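Local coordinates for selenium-binding protein (Sulfolobus tokodaii, PDB 2ECE) that is a beta-propeller protein of unknown function whose family is generally associated with selenium binding, at residues A[221-233]-A[242-256]. Numbering follows the deposited sequence.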
loop_
_atom_site.group_PDB
_atom_site.type_symbol
_atom_site.label_atom_id
_atom_site.label_comp_id
_atom_site.label_asym_id
_atom_site.label_seq_id
_atom_site.Cartn_x
_atom_site.Cartn_y
_atom_site.Cartn_z
ATOM N N HIS A 221 13.745 17.877 -8.171
ATOM C CA HIS A 221 13.870 16.515 -8.701
ATOM C C HIS A 221 12.613 16.048 -9.438
ATOM O O HIS A 221 12.679 15.176 -10.304
ATOM C CB HIS A 221 14.118 15.510 -7.572
ATOM C CG HIS A 221 15.494 15.551 -6.984
ATOM N ND1 HIS A 221 15.931 14.608 -6.078
ATOM C CD2 HIS A 221 16.521 16.417 -7.153
ATOM C CE1 HIS A 221 17.170 14.892 -5.714
ATOM N NE2 HIS A 221 17.550 15.985 -6.351
ATOM N N LEU A 222 11.471 16.616 -9.068
ATOM C CA LEU A 222 10.190 16.235 -9.648
ATOM C C LEU A 222 10.115 16.038 -11.157
ATOM O O LEU A 222 9.702 14.977 -11.623
ATOM C CB LEU A 222 9.109 17.223 -9.215
ATOM C CG LEU A 222 8.486 16.937 -7.849
ATOM C CD1 LEU A 222 7.543 18.062 -7.461
ATOM C CD2 LEU A 222 7.740 15.607 -7.907
ATOM N N LYS A 223 10.516 17.044 -11.925
ATOM C CA LYS A 223 10.439 16.942 -13.378
ATOM C C LYS A 223 11.231 15.813 -14.032
ATOM O O LYS A 223 10.695 15.093 -14.873
ATOM C CB LYS A 223 10.826 18.278 -14.026
ATOM C CG LYS A 223 11.002 18.201 -15.542
ATOM C CD LYS A 223 11.047 19.583 -16.184
ATOM C CE LYS A 223 9.675 19.992 -16.710
ATOM N NZ LYS A 223 9.217 19.108 -17.828
ATOM N N ASP A 224 12.494 15.642 -13.654
ATOM C CA ASP A 224 13.309 14.610 -14.285
ATOM C C ASP A 224 13.563 13.324 -13.505
ATOM O O ASP A 224 14.031 12.351 -14.085
ATOM C CB ASP A 224 14.669 15.186 -14.694
ATOM C CG ASP A 224 14.546 16.484 -15.456
ATOM O OD1 ASP A 224 13.697 16.557 -16.370
ATOM O OD2 ASP A 224 15.304 17.428 -15.141
ATOM N N ARG A 225 13.257 13.294 -12.213
ATOM C CA ARG A 225 13.541 12.088 -11.443
ATOM C C ARG A 225 12.360 11.258 -10.945
ATOM O O ARG A 225 12.559 10.178 -10.390
ATOM C CB ARG A 225 14.458 12.438 -10.271
ATOM C CG ARG A 225 15.660 13.260 -10.708
ATOM C CD ARG A 225 16.729 13.356 -9.639
ATOM N NE ARG A 225 17.759 14.317 -10.025
ATOM C CZ ARG A 225 18.948 14.415 -9.443
ATOM N NH1 ARG A 225 19.267 13.605 -8.441
ATOM N NH2 ARG A 225 19.818 15.325 -9.864
ATOM N N TYR A 226 11.138 11.746 -11.136
ATOM C CA TYR A 226 9.966 10.994 -10.701
ATOM C C TYR A 226 9.186 10.518 -11.922
ATOM O O TYR A 226 9.175 11.182 -12.959
ATOM C CB TYR A 226 9.107 11.861 -9.777
ATOM C CG TYR A 226 9.695 11.998 -8.385
ATOM C CD1 TYR A 226 9.303 11.142 -7.354
ATOM C CD2 TYR A 226 10.680 12.950 -8.110
ATOM C CE1 TYR A 226 9.876 11.223 -6.084
ATOM C CE2 TYR A 226 11.261 13.041 -6.842
ATOM C CZ TYR A 226 10.854 12.171 -5.835
ATOM O OH TYR A 226 11.430 12.244 -4.588
ATOM N N GLY A 227 8.537 9.364 -11.811
ATOM C CA GLY A 227 7.817 8.832 -12.953
ATOM C C GLY A 227 6.329 9.105 -13.021
ATOM O O GLY A 227 5.733 9.612 -12.072
ATOM N N ASN A 228 5.731 8.764 -14.159
ATOM C CA ASN A 228 4.303 8.957 -14.355
ATOM C C ASN A 228 3.720 7.951 -15.339
ATOM O O ASN A 228 2.714 8.227 -15.993
ATOM C CB ASN A 228 4.015 10.386 -14.838
ATOM C CG ASN A 228 4.679 10.708 -16.163
ATOM O OD1 ASN A 228 4.454 11.781 -16.729
ATOM N ND2 ASN A 228 5.500 9.790 -16.664
ATOM N N ARG A 229 4.342 6.774 -15.425
ATOM C CA ARG A 229 3.888 5.735 -16.340
ATOM C C ARG A 229 3.418 4.467 -15.633
ATOM O O ARG A 229 3.876 4.148 -14.535
ATOM C CB ARG A 229 5.026 5.334 -17.285
ATOM C CG ARG A 229 5.787 6.486 -17.903
ATOM C CD ARG A 229 7.181 6.025 -18.328
ATOM N NE ARG A 229 7.176 5.195 -19.525
ATOM C CZ ARG A 229 8.199 4.437 -19.909
ATOM N NH1 ARG A 229 9.310 4.398 -19.184
ATOM N NH2 ARG A 229 8.117 3.728 -21.025
ATOM N N ILE A 230 2.497 3.755 -16.280
ATOM C CA ILE A 230 2.013 2.471 -15.791
ATOM C C ILE A 230 2.488 1.504 -16.875
ATOM O O ILE A 230 2.371 1.789 -18.072
ATOM C CB ILE A 230 0.466 2.405 -15.660
ATOM C CG1 ILE A 230 0.031 0.954 -15.418
ATOM C CG2 ILE A 230 -0.200 2.952 -16.906
ATOM C CD1 ILE A 230 -1.447 0.796 -15.035
ATOM N N HIS A 231 3.053 0.380 -16.460
ATOM C CA HIS A 231 3.566 -0.601 -17.405
ATOM C C HIS A 231 2.701 -1.851 -17.407
ATOM O O HIS A 231 2.321 -2.350 -16.344
ATOM C CB HIS A 231 5.002 -0.975 -17.028
ATOM C CG HIS A 231 5.945 0.186 -17.018
ATOM N ND1 HIS A 231 6.674 0.564 -18.126
ATOM C CD2 HIS A 231 6.278 1.057 -16.034
ATOM C CE1 HIS A 231 7.418 1.614 -17.823
ATOM N NE2 HIS A 231 7.197 1.933 -16.561
ATOM N N PHE A 232 2.390 -2.345 -18.601
ATOM C CA PHE A 232 1.584 -3.552 -18.754
ATOM C C PHE A 232 2.499 -4.676 -19.208
ATOM O O PHE A 232 3.230 -4.531 -20.191
ATOM C CB PHE A 232 0.478 -3.312 -19.780
ATOM C CG PHE A 232 -0.453 -2.206 -19.394
ATOM C CD1 PHE A 232 -1.427 -2.414 -18.426
ATOM C CD2 PHE A 232 -0.294 -0.929 -19.929
ATOM C CE1 PHE A 232 -2.229 -1.364 -17.984
ATOM C CE2 PHE A 232 -1.090 0.129 -19.495
ATOM C CZ PHE A 232 -2.058 -0.091 -18.518
ATOM N N TRP A 233 2.454 -5.797 -18.493
ATOM C CA TRP A 233 3.307 -6.933 -18.810
ATOM C C TRP A 233 2.548 -8.228 -19.051
ATOM O O TRP A 233 1.430 -8.410 -18.574
ATOM C CB TRP A 233 4.275 -7.223 -17.664
ATOM C CG TRP A 233 5.037 -6.074 -17.127
ATOM C CD1 TRP A 233 4.536 -4.979 -16.487
ATOM C CD2 TRP A 233 6.460 -5.951 -17.087
ATOM N NE1 TRP A 233 5.562 -4.182 -16.042
ATOM C CE2 TRP A 233 6.755 -4.754 -16.397
ATOM C CE3 TRP A 233 7.516 -6.739 -17.563
ATOM C CZ2 TRP A 233 8.071 -4.320 -16.173
ATOM C CZ3 TRP A 233 8.827 -6.307 -17.340
ATOM C CH2 TRP A 233 9.090 -5.110 -16.650
ATOM N N HIS A 242 3.493 -2.992 -22.973
ATOM C CA HIS A 242 3.028 -1.641 -23.264
ATOM C C HIS A 242 3.130 -0.769 -22.020
ATOM O O HIS A 242 3.293 -1.274 -20.909
ATOM C CB HIS A 242 1.573 -1.696 -23.768
ATOM C CG HIS A 242 1.048 -0.389 -24.280
ATOM N ND1 HIS A 242 1.689 0.341 -25.259
ATOM C CD2 HIS A 242 -0.075 0.303 -23.971
ATOM C CE1 HIS A 242 0.984 1.426 -25.530
ATOM N NE2 HIS A 242 -0.091 1.427 -24.762
ATOM N N SER A 243 3.057 0.542 -22.217
ATOM C CA SER A 243 3.112 1.489 -21.114
ATOM C C SER A 243 2.290 2.708 -21.512
ATOM O O SER A 243 2.170 3.025 -22.697
ATOM C CB SER A 243 4.557 1.909 -20.827
ATOM O OG SER A 243 4.979 2.927 -21.716
ATOM N N LEU A 244 1.715 3.377 -20.523
ATOM C CA LEU A 244 0.915 4.566 -20.766
ATOM C C LEU A 244 1.366 5.643 -19.797
ATOM O O LEU A 244 1.743 5.350 -18.659
ATOM C CB LEU A 244 -0.573 4.265 -20.549
ATOM C CG LEU A 244 -1.279 3.359 -21.556
ATOM C CD1 LEU A 244 -2.669 2.997 -21.028
ATOM C CD2 LEU A 244 -1.379 4.071 -22.903
ATOM N N THR A 245 1.356 6.886 -20.254
ATOM C CA THR A 245 1.747 8.004 -19.411
ATOM C C THR A 245 0.472 8.605 -18.835
ATOM O O THR A 245 -0.467 8.896 -19.573
ATOM C CB THR A 245 2.524 9.038 -20.237
ATOM O OG1 THR A 245 3.771 8.461 -20.642
ATOM C CG2 THR A 245 2.797 10.290 -19.429
ATOM N N LEU A 246 0.435 8.776 -17.518
ATOM C CA LEU A 246 -0.745 9.309 -16.843
ATOM C C LEU A 246 -0.685 10.825 -16.654
ATOM O O LEU A 246 -0.680 11.323 -15.529
ATOM C CB LEU A 246 -0.908 8.612 -15.492
ATOM C CG LEU A 246 -0.838 7.085 -15.637
ATOM C CD1 LEU A 246 -0.881 6.414 -14.280
ATOM C CD2 LEU A 246 -1.988 6.609 -16.517
ATOM N N GLY A 247 -0.650 11.550 -17.770
ATOM C CA GLY A 247 -0.586 12.998 -17.720
ATOM C C GLY A 247 0.856 13.467 -17.768
ATOM O O GLY A 247 1.620 13.224 -16.830
ATOM N N GLU A 248 1.239 14.135 -18.856
ATOM C CA GLU A 248 2.612 14.626 -19.006
ATOM C C GLU A 248 3.076 15.427 -17.797
ATOM O O GLU A 248 4.250 15.384 -17.437
ATOM C CB GLU A 248 2.749 15.526 -20.239
ATOM C CG GLU A 248 3.039 14.838 -21.565
ATOM C CD GLU A 248 3.162 15.849 -22.702
ATOM O OE1 GLU A 248 2.490 16.902 -22.626
ATOM O OE2 GLU A 248 3.913 15.597 -23.672
ATOM N N GLU A 249 2.154 16.154 -17.172
ATOM C CA GLU A 249 2.505 16.995 -16.033
ATOM C C GLU A 249 2.399 16.358 -14.649
ATOM O O GLU A 249 2.738 16.995 -13.652
ATOM C CB GLU A 249 1.660 18.275 -16.048
ATOM C CG GLU A 249 0.282 18.120 -15.414
ATOM C CD GLU A 249 -0.726 17.415 -16.308
ATOM O OE1 GLU A 249 -0.322 16.735 -17.275
ATOM O OE2 GLU A 249 -1.937 17.536 -16.032
ATOM N N ASN A 250 1.931 15.117 -14.569
ATOM C CA ASN A 250 1.796 14.468 -13.262
ATOM C C ASN A 250 3.038 13.688 -12.853
ATOM O O ASN A 250 3.801 13.225 -13.700
ATOM C CB ASN A 250 0.583 13.531 -13.247
ATOM C CG ASN A 250 -0.719 14.258 -13.532
ATOM O OD1 ASN A 250 -1.016 15.282 -12.918
ATOM N ND2 ASN A 250 -1.507 13.723 -14.461
ATOM N N ARG A 251 3.234 13.545 -11.547
ATOM C CA ARG A 251 4.376 12.809 -11.020
ATOM C C ARG A 251 3.991 11.896 -9.850
ATOM O O ARG A 251 3.109 12.208 -9.052
ATOM C CB ARG A 251 5.477 13.781 -10.583
ATOM C CG ARG A 251 6.127 14.544 -11.734
ATOM C CD ARG A 251 6.862 13.603 -12.678
ATOM N NE ARG A 251 7.595 14.317 -13.722
ATOM C CZ ARG A 251 7.041 14.842 -14.813
ATOM N NH1 ARG A 251 5.734 14.733 -15.017
ATOM N NH2 ARG A 251 7.799 15.480 -15.703
ATOM N N MET A 252 4.694 10.774 -9.768
ATOM C CA MET A 252 4.492 9.762 -8.752
ATOM C C MET A 252 3.249 8.919 -9.068
ATOM O O MET A 252 2.157 9.170 -8.549
ATOM C CB MET A 252 4.351 10.416 -7.376
ATOM C CG MET A 252 5.582 11.218 -6.933
ATOM S SD MET A 252 5.519 11.774 -5.218
ATOM C CE MET A 252 6.518 13.295 -5.284
ATOM N N ALA A 253 3.470 7.835 -9.810
ATOM C CA ALA A 253 2.412 6.903 -10.175
ATOM C C ALA A 253 2.588 5.821 -9.101
ATOM O O ALA A 253 3.436 4.933 -9.274
ATOM C CB ALA A 253 2.673 6.338 -11.580
ATOM N N LEU A 254 1.795 5.857 -8.029
ATOM C CA LEU A 254 1.958 4.929 -6.944
ATOM C C LEU A 254 1.117 3.621 -7.047
ATOM O O LEU A 254 1.547 2.643 -7.676
ATOM C CB LEU A 254 1.700 5.718 -5.572
ATOM C CG LEU A 254 2.738 6.868 -5.439
ATOM C CD1 LEU A 254 2.710 7.295 -3.997
ATOM C CD2 LEU A 254 4.179 6.466 -5.822
ATOM N N GLU A 255 0.153 3.540 -6.100
ATOM C CA GLU A 255 -0.687 2.370 -5.861
ATOM C C GLU A 255 -1.586 1.858 -6.942
ATOM O O GLU A 255 -2.464 2.582 -7.450
ATOM C CB GLU A 255 -1.523 2.576 -4.568
ATOM C CG GLU A 255 -0.743 2.893 -3.286
ATOM C CD GLU A 255 0.154 1.759 -2.802
ATOM O OE1 GLU A 255 -0.202 0.584 -3.005
ATOM O OE2 GLU A 255 1.212 2.043 -2.197
ATOM N N LEU A 256 -1.398 0.579 -7.260
ATOM C CA LEU A 256 -2.138 -0.071 -8.351
ATOM C C LEU A 256 -3.233 -0.955 -7.818
ATOM O O LEU A 256 -2.960 -1.859 -7.026
ATOM C CB LEU A 256 -1.191 -0.917 -9.228
ATOM C CG LEU A 256 -0.355 -0.149 -10.249
ATOM C CD1 LEU A 256 0.828 -0.982 -10.705
ATOM C CD2 LEU A 256 -1.245 0.233 -11.422
#
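His-242 and Phe-232 form a hydrogen-bonded pair within the antiparallel beta hairpin of strands 229-234 and 239-245, the third and fourth strands of one four-stranded beta-propeller blade; the axes of 229-233 and 242-245 come within 4.6 Å, their directions 162° apart. Phe-232 N donates to His-242 O (2.7 Å). On the sheet face away from the Phe-232 and His-242 side chains, Ser-243 OG takes a weak bond from Arg-229 NH2, whose stronger partner is Asp-186, while CE1 of His-231 lies 3.6 Å above the centre of the Arg-229 guanidinium. Leu-244 exchanges two backbone bonds with Ile-230, and its CD1 reaches CE2 of Phe-232 (3.6 Å). The pairing ends where Leu-246 N meets Asn-228 O almost straight, at an N-H...O angle of 176°. The chain then passes through a type I beta turn, Gly-247 to Asn-250, tied back by Asn-250 ND2 donating to Leu-246 O, and enters strand 250-258, the first of the next blade's sheet.

Arg-251 joins this turn to helix 222-225. Bent at chi2 (-64°), its chain brings NH2 onto a lone pair of Lys-223 O at 3.0 Å, in the guanidinium plane, and NE adds a weak bond to Leu-222 O. NH1 serves its own segment, donating to Glu-248 O and Asn-250 O. A leucine here would probably leave the carbonyls of Leu-222 and Lys-223 without these donors and untie the helix from the turn. Met-252 N bonds to Gly-227 O, and its extended side chain runs beside Tyr-226, with CE over one ring face and SD 5.1 Å from the ring centroid, an oblique Met-aromatic contact. Farther along, Leu-256 packs this next blade against the hairpin: its CD2 touches CD1 of Ile-230 at 3.7 Å.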